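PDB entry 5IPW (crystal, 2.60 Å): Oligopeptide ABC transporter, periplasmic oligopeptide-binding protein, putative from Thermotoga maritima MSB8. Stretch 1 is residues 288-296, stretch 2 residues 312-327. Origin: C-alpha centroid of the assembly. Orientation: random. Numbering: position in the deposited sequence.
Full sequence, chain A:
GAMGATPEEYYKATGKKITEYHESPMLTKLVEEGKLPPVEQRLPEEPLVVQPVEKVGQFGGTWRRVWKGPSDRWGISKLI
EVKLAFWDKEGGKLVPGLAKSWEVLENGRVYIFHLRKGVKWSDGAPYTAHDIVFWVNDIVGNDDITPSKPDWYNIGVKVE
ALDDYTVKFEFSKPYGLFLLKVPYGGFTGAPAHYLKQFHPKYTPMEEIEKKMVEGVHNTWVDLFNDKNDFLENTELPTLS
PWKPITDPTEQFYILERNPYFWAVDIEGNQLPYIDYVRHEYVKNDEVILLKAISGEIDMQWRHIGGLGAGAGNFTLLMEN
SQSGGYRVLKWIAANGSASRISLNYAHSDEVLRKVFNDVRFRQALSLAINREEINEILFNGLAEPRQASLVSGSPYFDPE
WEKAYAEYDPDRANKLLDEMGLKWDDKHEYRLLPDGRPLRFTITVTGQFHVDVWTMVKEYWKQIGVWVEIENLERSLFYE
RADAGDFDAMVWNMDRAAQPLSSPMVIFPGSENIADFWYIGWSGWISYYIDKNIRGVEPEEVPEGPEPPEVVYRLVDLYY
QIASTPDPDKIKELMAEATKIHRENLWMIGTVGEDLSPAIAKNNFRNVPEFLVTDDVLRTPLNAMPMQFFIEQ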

# COMPACT_ATOMS: atom_id res chain seq x y z
N ILE A 288 -8.97 -14.25 18.39
CA ILE A 288 -7.85 -13.32 18.19
C ILE A 288 -7.85 -12.24 19.27
O ILE A 288 -6.81 -11.92 19.86
CB ILE A 288 -7.90 -12.66 16.79
CG1 ILE A 288 -7.63 -13.72 15.71
CG2 ILE A 288 -6.88 -11.54 16.68
CD1 ILE A 288 -7.94 -13.27 14.30
N LEU A 289 -9.03 -11.68 19.54
CA LEU A 289 -9.13 -10.58 20.48
C LEU A 289 -8.85 -11.03 21.91
O LEU A 289 -8.20 -10.32 22.67
CB LEU A 289 -10.51 -9.94 20.36
CG LEU A 289 -10.71 -8.57 21.02
CD1 LEU A 289 -9.48 -7.67 20.94
CD2 LEU A 289 -11.91 -7.89 20.39
N LEU A 290 -9.31 -12.22 22.27
CA LEU A 290 -9.09 -12.72 23.62
C LEU A 290 -7.63 -13.02 23.90
O LEU A 290 -7.17 -12.84 25.02
CB LEU A 290 -9.93 -13.97 23.88
CG LEU A 290 -11.44 -13.73 24.00
CD1 LEU A 290 -12.16 -15.06 24.12
CD2 LEU A 290 -11.77 -12.84 25.19
N LYS A 291 -6.91 -13.49 22.89
CA LYS A 291 -5.50 -13.83 23.05
C LYS A 291 -4.65 -12.57 23.06
O LYS A 291 -3.68 -12.47 23.82
CB LYS A 291 -5.06 -14.78 21.94
CG LYS A 291 -5.79 -16.11 21.98
CD LYS A 291 -5.27 -17.08 20.93
CE LYS A 291 -4.30 -18.09 21.53
NZ LYS A 291 -5.03 -19.24 22.13
N ALA A 292 -5.02 -11.60 22.23
CA ALA A 292 -4.41 -10.28 22.25
C ALA A 292 -4.51 -9.66 23.63
O ALA A 292 -3.52 -9.28 24.25
CB ALA A 292 -5.10 -9.38 21.24
N ILE A 293 -5.75 -9.57 24.11
CA ILE A 293 -6.09 -8.98 25.40
C ILE A 293 -5.44 -9.69 26.59
O ILE A 293 -5.16 -9.07 27.62
CB ILE A 293 -7.62 -8.97 25.55
CG1 ILE A 293 -8.18 -7.76 24.83
CG2 ILE A 293 -8.06 -8.96 26.99
CD1 ILE A 293 -9.67 -7.84 24.61
N SER A 294 -5.18 -10.98 26.44
CA SER A 294 -4.59 -11.78 27.51
C SER A 294 -3.07 -11.75 27.47
O SER A 294 -2.42 -12.42 28.27
CB SER A 294 -5.04 -13.23 27.39
OG SER A 294 -6.38 -13.30 26.92
N GLY A 295 -2.51 -11.00 26.52
CA GLY A 295 -1.06 -10.92 26.37
C GLY A 295 -0.45 -12.19 25.82
O GLY A 295 0.68 -12.53 26.16
N GLU A 296 -1.21 -12.89 24.98
CA GLU A 296 -0.73 -14.13 24.37
C GLU A 296 -0.20 -13.89 22.95
O GLU A 296 0.23 -14.83 22.28
CB GLU A 296 -1.83 -15.18 24.36
CG GLU A 296 -2.12 -15.77 25.74
CD GLU A 296 -3.17 -16.86 25.72
OE1 GLU A 296 -3.88 -17.01 24.69
OE2 GLU A 296 -3.30 -17.59 26.73
N GLY A 312 -15.69 -0.67 20.30
CA GLY A 312 -15.73 -1.71 21.32
C GLY A 312 -14.44 -2.50 21.47
O GLY A 312 -14.10 -2.93 22.57
N ASN A 313 -13.72 -2.67 20.37
CA ASN A 313 -12.46 -3.43 20.36
C ASN A 313 -11.26 -2.58 20.78
O ASN A 313 -10.38 -3.04 21.51
CB ASN A 313 -12.21 -4.02 18.98
CG ASN A 313 -13.40 -4.82 18.47
OD1 ASN A 313 -13.71 -5.89 18.98
ND2 ASN A 313 -14.08 -4.28 17.46
N PHE A 314 -11.21 -1.34 20.30
CA PHE A 314 -10.14 -0.43 20.67
C PHE A 314 -10.09 -0.14 22.17
O PHE A 314 -9.04 -0.24 22.80
CB PHE A 314 -10.27 0.88 19.90
CG PHE A 314 -9.18 1.85 20.20
CD1 PHE A 314 -7.88 1.60 19.77
CD2 PHE A 314 -9.43 3.00 20.93
CE1 PHE A 314 -6.86 2.48 20.06
CE2 PHE A 314 -8.41 3.89 21.22
CZ PHE A 314 -7.12 3.63 20.79
N THR A 315 -11.24 0.21 22.74
CA THR A 315 -11.36 0.41 24.19
C THR A 315 -10.83 -0.80 24.95
O THR A 315 -10.02 -0.67 25.86
CB THR A 315 -12.83 0.65 24.60
OG1 THR A 315 -13.28 1.91 24.09
CG2 THR A 315 -12.99 0.65 26.13
N LEU A 316 -11.30 -1.97 24.55
CA LEU A 316 -10.94 -3.20 25.22
C LEU A 316 -9.43 -3.47 25.16
O LEU A 316 -8.84 -3.92 26.15
CB LEU A 316 -11.72 -4.37 24.61
CG LEU A 316 -12.03 -5.53 25.54
CD1 LEU A 316 -12.95 -5.07 26.66
CD2 LEU A 316 -12.69 -6.66 24.76
N LEU A 317 -8.82 -3.20 24.01
CA LEU A 317 -7.36 -3.34 23.85
C LEU A 317 -6.62 -2.39 24.78
O LEU A 317 -5.67 -2.77 25.45
CB LEU A 317 -6.94 -3.05 22.41
CG LEU A 317 -7.31 -4.11 21.36
CD1 LEU A 317 -7.36 -3.50 19.97
CD2 LEU A 317 -6.35 -5.28 21.41
N MET A 318 -7.07 -1.15 24.80
CA MET A 318 -6.49 -0.15 25.68
C MET A 318 -6.67 -0.55 27.14
O MET A 318 -5.69 -0.68 27.87
CB MET A 318 -7.11 1.23 25.42
CG MET A 318 -6.83 1.76 24.02
SD MET A 318 -5.26 2.63 23.77
CE MET A 318 -4.17 2.01 25.06
N GLU A 319 -7.92 -0.80 27.55
CA GLU A 319 -8.23 -1.18 28.93
C GLU A 319 -7.39 -2.36 29.39
O GLU A 319 -7.01 -2.44 30.56
CB GLU A 319 -9.71 -1.53 29.10
CG GLU A 319 -10.68 -0.36 28.93
CD GLU A 319 -10.63 0.66 30.06
OE1 GLU A 319 -9.97 0.40 31.10
OE2 GLU A 319 -11.28 1.71 29.91
N ASN A 320 -7.08 -3.28 28.48
CA ASN A 320 -6.31 -4.47 28.85
C ASN A 320 -4.79 -4.41 28.67
O ASN A 320 -4.11 -5.38 29.03
CB ASN A 320 -6.87 -5.68 28.11
CG ASN A 320 -8.12 -6.22 28.77
OD1 ASN A 320 -8.04 -7.09 29.62
ND2 ASN A 320 -9.27 -5.69 28.38
N SER A 321 -4.26 -3.31 28.14
CA SER A 321 -2.81 -3.19 27.92
C SER A 321 -2.04 -3.45 29.19
O SER A 321 -1.10 -4.25 29.21
CB SER A 321 -2.43 -1.82 27.33
OG SER A 321 -3.07 -0.75 27.98
N GLN A 322 -2.48 -2.82 30.27
CA GLN A 322 -1.78 -2.90 31.55
C GLN A 322 -1.74 -4.35 32.06
O GLN A 322 -0.66 -4.90 32.29
CB GLN A 322 -2.43 -1.95 32.56
CG GLN A 322 -1.47 -1.00 33.24
CD GLN A 322 -0.53 -1.70 34.21
OE1 GLN A 322 -0.93 -2.64 34.91
NE2 GLN A 322 0.72 -1.24 34.27
N SER A 323 -2.91 -4.97 32.21
CA SER A 323 -2.99 -6.37 32.66
C SER A 323 -2.33 -7.34 31.68
O SER A 323 -1.64 -8.27 32.08
CB SER A 323 -4.44 -6.79 32.96
OG SER A 323 -5.35 -6.43 31.92
N GLY A 324 -2.55 -7.10 30.38
CA GLY A 324 -1.96 -7.92 29.33
C GLY A 324 -0.45 -7.81 29.13
O GLY A 324 0.14 -8.66 28.47
N GLY A 325 0.18 -6.78 29.69
CA GLY A 325 1.62 -6.61 29.55
C GLY A 325 2.07 -6.20 28.16
O GLY A 325 3.10 -6.65 27.67
N TYR A 326 1.29 -5.33 27.52
CA TYR A 326 1.56 -4.89 26.17
C TYR A 326 1.18 -3.43 25.99
O TYR A 326 0.61 -2.82 26.89
CB TYR A 326 0.79 -5.75 25.15
CG TYR A 326 -0.72 -5.62 25.21
CD1 TYR A 326 -1.37 -4.58 24.55
CD2 TYR A 326 -1.50 -6.54 25.91
CE1 TYR A 326 -2.74 -4.46 24.61
CE2 TYR A 326 -2.88 -6.42 25.97
CZ TYR A 326 -3.50 -5.38 25.33
OH TYR A 326 -4.86 -5.26 25.40
N ARG A 327 1.51 -2.88 24.83
CA ARG A 327 1.14 -1.51 24.50
C ARG A 327 0.40 -1.50 23.18
O ARG A 327 0.58 -2.40 22.36
CB ARG A 327 2.37 -0.60 24.45
CG ARG A 327 3.38 -0.91 23.35
CD ARG A 327 4.74 -0.32 23.69
NE ARG A 327 5.77 -0.60 22.69
CZ ARG A 327 6.33 -1.80 22.51
NH1 ARG A 327 5.94 -2.84 23.23
NH2 ARG A 327 7.27 -1.95 21.59
O HOH W 1 -5.96 -8.51 30.46

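Two helices, 288-293 and 312-324, run in roughly the same direction, their axes 29° apart and 10.1 Å at closest approach. The backbones draw together toward the C-terminal ends: Leu289 CA and Asn313 CA lie 7.9 Å apart, Ile293 CA and Asn320 CA 5.7 Å, and Gly295 CA and Gly324 CA only 4.3 Å. Each helix closes with a Schellman motif, whose positive phi at Gly295 and Gly325 favours glycine. At Gly295 a second reason applies, since a CB there would lie 2.1 Å from Gly324 O. With hydrogen alone, Gly295 CA instead makes a CA-H...O contact of 3.3 Å to Gly324 O. Gly324 is also confined, because a CB would clash with Ile293 O and with Tyr326 CE2.

No direct hydrogen bond joins the stretches; apolar side chains pack across the interface, and the contact as a whole buries 434 Å², both sides summed. Ile293 is covered most: its CD1 meets Leu316 CD2 at 3.2 Å, while its CG2 lies 3.2 Å from Asn320 OD1. Farther back, Leu289 points toward the second helix and, with chi1 t, sets CD1 4.0 Å from Leu317 CD2. Ala292 CB reaches the same Leu317 CD2 at 4.3 Å, its small side chain fitting beside the leucine.

The polar groups among these contacts are largely satisfied. Asn320 ND2 donates to Leu316 O (2.9 Å) in its own helix, leaving OD1 to accept from a water (2.7 Å). That water also donates to Ile293 O (3.0 Å) and accepts from Ser323 OG (2.6 Å), bridging the helices. Tyr326 points toward the first stretch, and its OH donates to Leu317 O (2.6 Å), anchoring a buried hydroxyl. The edge of its ring faces Ile293 O, with CE2 3.9 Å from that oxygen, so the tyrosine packs against the helix end while its polar tip is bonded.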